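Local coordinates for peptidoglycan synthetase penicillin-binding protein 3 (Bifidobacterium adolescentis, PDB 4YE5), which probably binds penicillin and is likely to cross-link peptidoglycan at the cell membrane, at residues G153-V163 and T263-K272; T24-I35 and G138-R148. All coordinates share one frame; numbering follows the deposited sequence.

Contact 1 of 2, residues G153-V163 and T263-K272; sequences GTLMGSLLGGV and TTEAGSDQAK
G157 and A266 bring their backbones together across this contact, with CA atoms 3.6 Å apart, and two backbone hydrogen bonds flank that approach. A266 N donates to G153 O at 2.9 Å, nearly straight at the hydrogen (170°), yet reaches the oxygen from above the carbonyl plane. G267 N bonds to G161 O at 2.7 Å, almost head-on to the carbonyl (C=O...N angle 166°) but bent at the hydrogen. A type II turn from E265 to S268 presents both N-H groups. G157 CA also comes within 3.6 Å of T264 O in a CA-H...O contact. Separately, G161, just after the helix, and G267, in the turn, adopt positive phi.

Among the side chains, the methyl of A266 lies against G153 O and the CA of G157 and touches L160 CD1 at 4.0 Å. A271 CB faces the carbonyl oxygens of G157 and G161. E265 bends at chi2 (-79°), which folds its carboxylate back so that OE1 lies 3.3 Å from G153 CA and OE2 3.6 Å from T154 CG2. The K272 chain passes G162 CA and turns at chi3, bringing NZ to V163 O at 3.1 Å, tilted from the carbonyl plane. S268 OG donates to E265 O and accepts from A271 N, an N-cap bond that ties the turn to the start of helix 269-273. Water 3 joins V163 N to G267 O.

The contact joins a loop and short helix of the N-terminal region to the transpeptidase part of the chain. Behind it, L155 and M156 pack on helix 221-238, L159 rests on helix 172-176, and G162 pairs with V170 in a two-stranded hairpin.

Contact 2 of 2, residues T24-I35 and G138-R148; sequences TTVTLKARRGKI and GIVYAELSNER
G33 O is gripped end-on by the guanidinium of R148, whose NH1 and NH2 each donate to it at 2.9 Å. Both bonds are bent at the hydrogen, as expected when one oxygen sits between two nitrogens, and that oxygen lies close to the guanidinium plane. A bend at chi2 swings the R148 chain round to this position. R32 runs across one face of the same group, with CD 3.6 Å above its centre, and the two guanidinium planes stand 81° apart. Although R32 NE and R148 NH2 are 3.7 Å apart, E174 forms salt bridges with both arginines and probably offsets their like charges.

The segments run in nearly the same direction, 17° apart end to end, but strands 23-28 and 140-144 belong to different antiparallel sheets: the first pairs with strand 186-191, the second with strand 50-54. Water takes the place of direct backbone pairing here. Water 4 donates to T27 O and A142 O, whereas water 5, held by A142 O and L144 N, reaches K29 N only weakly. This places the contact between two sheets of the elongated N-terminal region, in the part assigned to the penicillin-binding protein dimerisation domain.

L144 CD2 is wedged against K29 CG and R31 CG, each 3.8 Å away, and also meets A30 O. K29 CG stands opposite its backbone N (chi1 173°), and the extended chain carries CE past N146 OD1, while NZ hydrogen-bonds to D166 O. Farther along, V26 CG1 packs obliquely on Y141 CB at 3.8 Å.

Contact 1 joins the N-terminal region to the transpeptidase part, and its centre lies about 12 Å from that of the chain, whereas contact 2 stays within the N-terminal region, its centre about 28 Å out. Both are partly buried and bury similar areas, but the chemistry differs: glycine-rich backbone contact with direct amide bonds in contact 1, and in contact 2 no direct backbone-to-backbone bond but an arginine side-chain grip. They hold different strands and helices yet adjoin in space, their centres about 24 Å apart. V163 reaches R32 with CG1 and R148 with CG2, and L160 touches I35. E174 also links them, since V163 packs on the residue that binds both arginines.

Contact 1 of 2, residues G153-V163 and T263-K272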
loop_
_atom_site.group_PDB
_atom_site.type_symbol
_atom_site.label_atom_id
_atom_site.label_comp_id
_atom_site.label_asym_id
_atom_site.label_seq_id
_atom_site.Cartn_x
_atom_site.Cartn_y
_atom_site.Cartn_z
ATOM N N GLY A 153 -0.409 -0.098 15.924
ATOM C CA GLY A 153 0.336 -1.334 16.163
ATOM C C GLY A 153 0.492 -2.241 14.940
ATOM O O GLY A 153 1.187 -1.904 13.977
ATOM N N THR A 154 -0.174 -3.389 14.974
ATOM C CA THR A 154 -0.103 -4.364 13.883
ATOM C C THR A 154 -0.967 -4.054 12.666
ATOM O O THR A 154 -0.805 -4.699 11.614
ATOM C CB THR A 154 -0.509 -5.780 14.371
ATOM O OG1 THR A 154 -1.845 -5.731 14.881
ATOM C CG2 THR A 154 0.446 -6.260 15.473
ATOM N N LEU A 155 -1.905 -3.112 12.801
ATOM C CA LEU A 155 -2.796 -2.792 11.676
ATOM C C LEU A 155 -1.991 -2.458 10.422
ATOM O O LEU A 155 -1.116 -1.605 10.463
ATOM C CB LEU A 155 -3.737 -1.628 12.017
ATOM C CG LEU A 155 -4.698 -1.244 10.878
ATOM C CD1 LEU A 155 -5.829 -2.262 10.746
ATOM C CD2 LEU A 155 -5.259 0.154 11.106
HETATM N N MSE A 156 -2.277 -3.149 9.317
HETATM C CA MSE A 156 -1.557 -2.968 8.051
HETATM C C MSE A 156 -0.025 -2.754 8.220
HETATM O O MSE A 156 0.581 -1.932 7.532
HETATM C CB MSE A 156 -2.206 -1.833 7.218
HETATM C CG MSE A 156 -2.087 -0.401 7.827
HETATM SE SE MSE A 156 -2.931 1.000 6.704
HETATM C CE MSE A 156 -4.226 1.588 8.011
ATOM N N GLY A 157 0.587 -3.514 9.125
ATOM C CA GLY A 157 1.967 -3.267 9.536
ATOM C C GLY A 157 2.974 -3.325 8.401
ATOM O O GLY A 157 3.833 -2.455 8.280
ATOM N N SER A 158 2.866 -4.331 7.543
ATOM C CA SER A 158 3.865 -4.489 6.493
ATOM C C SER A 158 3.548 -3.584 5.318
ATOM O O SER A 158 4.440 -3.262 4.500
ATOM C CB SER A 158 3.948 -5.949 6.028
ATOM O OG SER A 158 2.681 -6.370 5.535
ATOM N N LEU A 159 2.291 -3.155 5.218
ATOM C CA LEU A 159 1.936 -2.160 4.200
ATOM C C LEU A 159 2.511 -0.779 4.554
ATOM O O LEU A 159 2.938 -0.038 3.679
ATOM C CB LEU A 159 0.409 -2.054 4.035
ATOM C CG LEU A 159 -0.103 -1.117 2.939
ATOM C CD1 LEU A 159 0.435 -1.513 1.573
ATOM C CD2 LEU A 159 -1.630 -1.076 2.926
ATOM N N LEU A 160 2.451 -0.416 5.828
ATOM C CA LEU A 160 3.056 0.831 6.292
ATOM C C LEU A 160 4.573 0.733 6.165
ATOM O O LEU A 160 5.226 1.658 5.712
ATOM C CB LEU A 160 2.672 1.103 7.753
ATOM C CG LEU A 160 1.237 1.639 7.888
ATOM C CD1 LEU A 160 0.816 1.753 9.343
ATOM C CD2 LEU A 160 1.125 2.988 7.194
ATOM N N GLY A 161 5.127 -0.416 6.549
ATOM C CA GLY A 161 6.550 -0.652 6.427
ATOM C C GLY A 161 7.300 -0.177 7.662
ATOM O O GLY A 161 6.982 -0.593 8.790
ATOM N N GLY A 162 8.280 0.708 7.456
ATOM C CA GLY A 162 9.091 1.203 8.562
ATOM C C GLY A 162 10.229 2.096 8.087
ATOM O O GLY A 162 10.471 2.222 6.877
ATOM N N VAL A 163 10.912 2.730 9.037
ATOM C CA VAL A 163 12.078 3.562 8.733
ATOM C C VAL A 163 13.349 3.013 9.402
ATOM O O VAL A 163 13.274 2.265 10.377
ATOM C CB VAL A 163 11.857 5.019 9.179
ATOM C CG1 VAL A 163 10.612 5.611 8.508
ATOM C CG2 VAL A 163 11.722 5.091 10.693
ATOM N N THR A 263 0.706 -11.269 10.787
ATOM C CA THR A 263 0.553 -10.279 11.841
ATOM C C THR A 263 1.912 -9.685 12.200
ATOM O O THR A 263 2.752 -10.363 12.769
ATOM C CB THR A 263 -0.133 -10.903 13.066
ATOM O OG1 THR A 263 -1.449 -11.327 12.686
ATOM C CG2 THR A 263 -0.240 -9.891 14.211
ATOM N N THR A 264 2.153 -8.434 11.813
ATOM C CA THR A 264 3.423 -7.788 12.139
ATOM C C THR A 264 3.180 -6.376 12.657
ATOM O O THR A 264 2.289 -5.666 12.164
ATOM C CB THR A 264 4.403 -7.741 10.915
ATOM O OG1 THR A 264 4.075 -6.634 10.077
ATOM C CG2 THR A 264 4.323 -9.019 10.071
ATOM N N GLU A 265 3.950 -5.976 13.666
ATOM C CA GLU A 265 3.916 -4.601 14.157
ATOM C C GLU A 265 4.429 -3.663 13.072
ATOM O O GLU A 265 5.469 -3.936 12.460
ATOM C CB GLU A 265 4.780 -4.462 15.421
ATOM C CG GLU A 265 4.154 -5.058 16.675
ATOM C CD GLU A 265 3.105 -4.142 17.292
ATOM O OE1 GLU A 265 3.121 -2.931 16.988
ATOM O OE2 GLU A 265 2.267 -4.628 18.083
ATOM N N ALA A 266 3.712 -2.563 12.825
ATOM C CA ALA A 266 4.198 -1.579 11.864
ATOM C C ALA A 266 5.545 -1.050 12.348
ATOM O O ALA A 266 5.711 -0.792 13.535
ATOM C CB ALA A 266 3.202 -0.435 11.708
ATOM N N GLY A 267 6.511 -0.908 11.442
ATOM C CA GLY A 267 7.817 -0.374 11.831
ATOM C C GLY A 267 8.793 -1.375 12.441
ATOM O O GLY A 267 9.934 -1.029 12.713
ATOM N N SER A 268 8.353 -2.614 12.645
ATOM C CA SER A 268 9.212 -3.664 13.201
ATOM C C SER A 268 10.164 -4.247 12.151
ATOM O O SER A 268 10.005 -4.007 10.955
ATOM C CB SER A 268 8.354 -4.796 13.749
ATOM O OG SER A 268 7.772 -5.518 12.673
ATOM N N ASP A 269 11.155 -5.020 12.600
ATOM C CA ASP A 269 12.075 -5.712 11.689
ATOM C C ASP A 269 11.298 -6.629 10.747
ATOM O O ASP A 269 11.595 -6.711 9.551
ATOM C CB ASP A 269 13.079 -6.565 12.482
ATOM C CG ASP A 269 13.947 -5.731 13.422
ATOM O OD1 ASP A 269 14.343 -4.611 13.042
ATOM O OD2 ASP A 269 14.230 -6.200 14.543
ATOM N N GLN A 270 10.319 -7.334 11.305
ATOM C CA GLN A 270 9.432 -8.217 10.531
ATOM C C GLN A 270 8.759 -7.454 9.401
ATOM O O GLN A 270 8.680 -7.932 8.267
ATOM C CB GLN A 270 8.317 -8.761 11.415
ATOM C CG GLN A 270 8.667 -9.923 12.310
ATOM C CD GLN A 270 7.563 -10.200 13.323
ATOM O OE1 GLN A 270 7.688 -9.852 14.497
ATOM N NE2 GLN A 270 6.471 -10.821 12.868
ATOM N N ALA A 271 8.240 -6.273 9.727
ATOM C CA ALA A 271 7.522 -5.469 8.737
ATOM C C ALA A 271 8.482 -4.996 7.670
ATOM O O ALA A 271 8.147 -4.965 6.497
ATOM C CB ALA A 271 6.859 -4.298 9.405
ATOM N N LYS A 272 9.701 -4.650 8.082
ATOM C CA LYS A 272 10.700 -4.152 7.145
ATOM C C LYS A 272 11.329 -5.270 6.307
ATOM O O LYS A 272 11.934 -5.006 5.272
ATOM C CB LYS A 272 11.771 -3.326 7.879
ATOM C CG LYS A 272 11.188 -2.128 8.634
ATOM C CD LYS A 272 12.256 -1.195 9.249
ATOM C CE LYS A 272 12.759 -1.692 10.578
ATOM N NZ LYS A 272 13.610 -0.636 11.269
HETATM O O HOH W 1 -0.032 -7.013 10.656
HETATM O O HOH W 2 6.936 -3.839 4.207
HETATM O O HOH W 3 10.368 1.694 11.768
#

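Contact 2 of 2, residues T24-I35 and G138-R148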
loop_
_atom_site.group_PDB
_atom_site.type_symbol
_atom_site.label_atom_id
_atom_site.label_comp_id
_atom_site.label_asym_id
_atom_site.label_seq_id
_atom_site.Cartn_x
_atom_site.Cartn_y
_atom_site.Cartn_z
ATOM N N THR A 24 32.128 26.105 10.157
ATOM C CA THR A 24 31.371 25.017 10.747
ATOM C C THR A 24 29.953 25.017 10.207
ATOM O O THR A 24 29.276 26.043 10.239
ATOM C CB THR A 24 31.327 25.166 12.273
ATOM O OG1 THR A 24 32.663 25.152 12.786
ATOM C CG2 THR A 24 30.535 24.037 12.902
ATOM N N THR A 25 29.499 23.872 9.705
ATOM C CA THR A 25 28.144 23.777 9.202
ATOM C C THR A 25 27.295 22.890 10.096
ATOM O O THR A 25 27.681 21.773 10.445
ATOM C CB THR A 25 28.104 23.243 7.770
ATOM O OG1 THR A 25 28.808 24.148 6.916
ATOM C CG2 THR A 25 26.660 23.113 7.288
ATOM N N VAL A 26 26.134 23.405 10.475
ATOM C CA VAL A 26 25.214 22.662 11.316
ATOM C C VAL A 26 23.997 22.300 10.484
ATOM O O VAL A 26 23.381 23.161 9.866
ATOM C CB VAL A 26 24.791 23.483 12.567
ATOM C CG1 VAL A 26 23.704 22.757 13.334
ATOM C CG2 VAL A 26 25.990 23.755 13.479
ATOM N N THR A 27 23.651 21.020 10.472
ATOM C CA THR A 27 22.462 20.551 9.758
ATOM C C THR A 27 21.194 20.789 10.562
ATOM O O THR A 27 21.113 20.436 11.736
ATOM C CB THR A 27 22.579 19.054 9.470
ATOM O OG1 THR A 27 23.801 18.816 8.763
ATOM C CG2 THR A 27 21.380 18.547 8.646
ATOM N N LEU A 28 20.206 21.412 9.930
ATOM C CA LEU A 28 18.892 21.542 10.535
ATOM C C LEU A 28 18.019 20.443 9.916
ATOM O O LEU A 28 17.548 20.580 8.793
ATOM C CB LEU A 28 18.316 22.914 10.235
ATOM C CG LEU A 28 19.254 24.081 10.633
ATOM C CD1 LEU A 28 18.609 25.394 10.258
ATOM C CD2 LEU A 28 19.540 24.040 12.120
ATOM N N LYS A 29 17.841 19.339 10.628
ATOM C CA LYS A 29 17.145 18.196 10.032
ATOM C C LYS A 29 15.643 18.445 9.895
ATOM O O LYS A 29 14.995 18.864 10.847
ATOM C CB LYS A 29 17.415 16.913 10.818
ATOM C CG LYS A 29 16.554 15.758 10.312
ATOM C CD LYS A 29 17.211 14.399 10.483
ATOM C CE LYS A 29 16.442 13.342 9.692
ATOM N NZ LYS A 29 17.364 12.238 9.296
ATOM N N ALA A 30 15.101 18.215 8.697
ATOM C CA ALA A 30 13.657 18.274 8.483
ATOM C C ALA A 30 12.950 17.193 9.309
ATOM O O ALA A 30 13.451 16.074 9.426
ATOM C CB ALA A 30 13.324 18.091 6.986
ATOM N N ARG A 31 11.792 17.531 9.879
ATOM C CA ARG A 31 10.985 16.545 10.607
ATOM C C ARG A 31 10.107 15.747 9.641
ATOM O O ARG A 31 9.522 16.297 8.697
ATOM C CB ARG A 31 10.109 17.225 11.659
ATOM C CG ARG A 31 10.909 18.129 12.618
ATOM C CD ARG A 31 9.988 18.972 13.499
ATOM N NE ARG A 31 9.054 18.140 14.254
ATOM C CZ ARG A 31 7.908 18.575 14.771
ATOM N NH1 ARG A 31 7.547 19.846 14.616
ATOM N NH2 ARG A 31 7.119 17.741 15.442
ATOM N N ARG A 32 10.021 14.449 9.881
ATOM C CA ARG A 32 9.276 13.572 8.991
ATOM C C ARG A 32 7.768 13.817 9.066
ATOM O O ARG A 32 7.209 13.978 10.147
ATOM C CB ARG A 32 9.600 12.116 9.312
ATOM C CG ARG A 32 9.121 11.142 8.233
ATOM C CD ARG A 32 9.664 9.748 8.482
ATOM N NE ARG A 32 9.282 8.847 7.395
ATOM C CZ ARG A 32 9.923 8.775 6.239
ATOM N NH1 ARG A 32 10.981 9.564 6.010
ATOM N NH2 ARG A 32 9.500 7.920 5.306
ATOM N N GLY A 33 7.113 13.848 7.910
ATOM C CA GLY A 33 5.670 13.998 7.860
ATOM C C GLY A 33 4.904 12.788 8.374
ATOM O O GLY A 33 5.475 11.724 8.617
ATOM N N LYS A 34 3.605 12.968 8.573
ATOM C CA LYS A 34 2.752 11.886 9.058
ATOM C C LYS A 34 2.165 11.060 7.911
ATOM O O LYS A 34 2.115 11.500 6.753
ATOM C CB LYS A 34 1.591 12.425 9.910
ATOM C CG LYS A 34 1.946 13.466 10.970
ATOM C CD LYS A 34 0.709 13.788 11.819
ATOM C CE LYS A 34 0.595 15.275 12.168
ATOM N NZ LYS A 34 1.839 15.869 12.739
ATOM N N ILE A 35 1.728 9.858 8.251
ATOM C CA ILE A 35 0.870 9.074 7.370
ATOM C C ILE A 35 -0.480 8.952 8.056
ATOM O O ILE A 35 -0.553 8.644 9.251
ATOM C CB ILE A 35 1.438 7.674 7.091
ATOM C CG1 ILE A 35 2.793 7.788 6.378
ATOM C CG2 ILE A 35 0.424 6.858 6.220
ATOM C CD1 ILE A 35 3.651 6.517 6.424
ATOM N N GLY A 138 27.265 26.786 16.555
ATOM C CA GLY A 138 28.548 26.249 16.173
ATOM C C GLY A 138 29.051 25.341 17.280
ATOM O O GLY A 138 29.423 24.203 17.027
ATOM N N ILE A 139 29.036 25.830 18.517
ATOM C CA ILE A 139 29.652 25.081 19.619
ATOM C C ILE A 139 28.728 23.997 20.149
ATOM O O ILE A 139 29.152 22.878 20.421
ATOM C CB ILE A 139 30.068 26.012 20.759
ATOM C CG1 ILE A 139 30.997 27.094 20.200
ATOM C CG2 ILE A 139 30.728 25.211 21.909
ATOM C CD1 ILE A 139 31.306 28.174 21.166
ATOM N N VAL A 140 27.459 24.340 20.290
ATOM C CA VAL A 140 26.464 23.386 20.745
ATOM C C VAL A 140 25.363 23.330 19.680
ATOM O O VAL A 140 24.961 24.362 19.143
ATOM C CB VAL A 140 25.872 23.826 22.096
ATOM C CG1 VAL A 140 24.831 22.845 22.563
ATOM C CG2 VAL A 140 26.975 23.972 23.136
ATOM N N TYR A 141 24.902 22.132 19.356
ATOM C CA TYR A 141 23.792 21.991 18.416
ATOM C C TYR A 141 22.907 20.797 18.756
ATOM O O TYR A 141 23.278 19.907 19.547
ATOM C CB TYR A 141 24.284 21.907 16.963
ATOM C CG TYR A 141 25.257 20.774 16.692
ATOM C CD1 TYR A 141 26.621 20.945 16.905
ATOM C CD2 TYR A 141 24.809 19.540 16.209
ATOM C CE1 TYR A 141 27.521 19.922 16.656
ATOM C CE2 TYR A 141 25.710 18.502 15.953
ATOM C CZ TYR A 141 27.062 18.705 16.180
ATOM O OH TYR A 141 27.964 17.698 15.930
ATOM N N ALA A 142 21.727 20.798 18.155
ATOM C CA ALA A 142 20.714 19.792 18.419
ATOM C C ALA A 142 20.602 18.806 17.255
ATOM O O ALA A 142 20.508 19.210 16.098
ATOM C CB ALA A 142 19.386 20.475 18.652
ATOM N N GLU A 143 20.601 17.511 17.565
ATOM C CA GLU A 143 20.364 16.492 16.543
ATOM C C GLU A 143 18.986 15.862 16.743
ATOM O O GLU A 143 18.730 15.240 17.766
ATOM C CB GLU A 143 21.470 15.422 16.544
ATOM C CG GLU A 143 22.682 15.810 15.688
ATOM C CD GLU A 143 23.825 14.785 15.713
ATOM O OE1 GLU A 143 23.780 13.836 16.533
ATOM O OE2 GLU A 143 24.777 14.947 14.906
ATOM N N LEU A 144 18.101 16.063 15.771
ATOM C CA LEU A 144 16.731 15.556 15.827
ATOM C C LEU A 144 16.691 14.024 15.837
ATOM O O LEU A 144 17.332 13.382 15.011
ATOM C CB LEU A 144 15.936 16.096 14.638
ATOM C CG LEU A 144 14.535 15.518 14.449
ATOM C CD1 LEU A 144 13.610 16.021 15.541
ATOM C CD2 LEU A 144 13.988 15.867 13.054
ATOM N N SER A 145 15.957 13.444 16.783
ATOM C CA SER A 145 15.880 11.990 16.896
ATOM C C SER A 145 14.905 11.472 15.843
ATOM O O SER A 145 14.070 12.226 15.330
ATOM C CB SER A 145 15.382 11.548 18.277
ATOM O OG SER A 145 14.228 10.702 18.082
ATOM N N ASN A 146 14.978 10.183 15.533
ATOM C CA ASN A 146 14.146 9.662 14.439
ATOM C C ASN A 146 13.146 8.600 14.838
ATOM O O ASN A 146 12.678 7.824 13.987
ATOM C CB ASN A 146 15.009 9.145 13.296
ATOM C CG ASN A 146 15.845 10.236 12.676
ATOM O OD1 ASN A 146 15.332 11.094 11.957
ATOM N ND2 ASN A 146 17.139 10.219 12.961
ATOM N N GLU A 147 12.805 8.569 16.121
ATOM C CA GLU A 147 11.799 7.633 16.596
ATOM C C GLU A 147 10.489 7.783 15.806
ATOM O O GLU A 147 9.984 8.894 15.630
ATOM C CB GLU A 147 11.537 7.818 18.090
ATOM C CG GLU A 147 10.604 6.730 18.660
ATOM C CD GLU A 147 10.428 6.828 20.174
ATOM O OE1 GLU A 147 10.469 7.955 20.721
ATOM O OE2 GLU A 147 10.246 5.772 20.814
ATOM N N ARG A 148 9.950 6.660 15.333
ATOM C CA ARG A 148 8.731 6.653 14.516
ATOM C C ARG A 148 7.686 5.785 15.217
ATOM O O ARG A 148 7.944 4.618 15.515
ATOM C CB ARG A 148 9.044 6.066 13.132
ATOM C CG ARG A 148 7.927 6.177 12.066
ATOM C CD ARG A 148 7.817 7.584 11.524
ATOM N NE ARG A 148 7.043 7.700 10.282
ATOM C CZ ARG A 148 6.480 8.834 9.863
ATOM N NH1 ARG A 148 6.592 9.938 10.598
ATOM N NH2 ARG A 148 5.806 8.876 8.712
HETATM O O HOH W 4 20.346 21.140 14.411
HETATM O O HOH W 5 18.704 18.356 13.698
#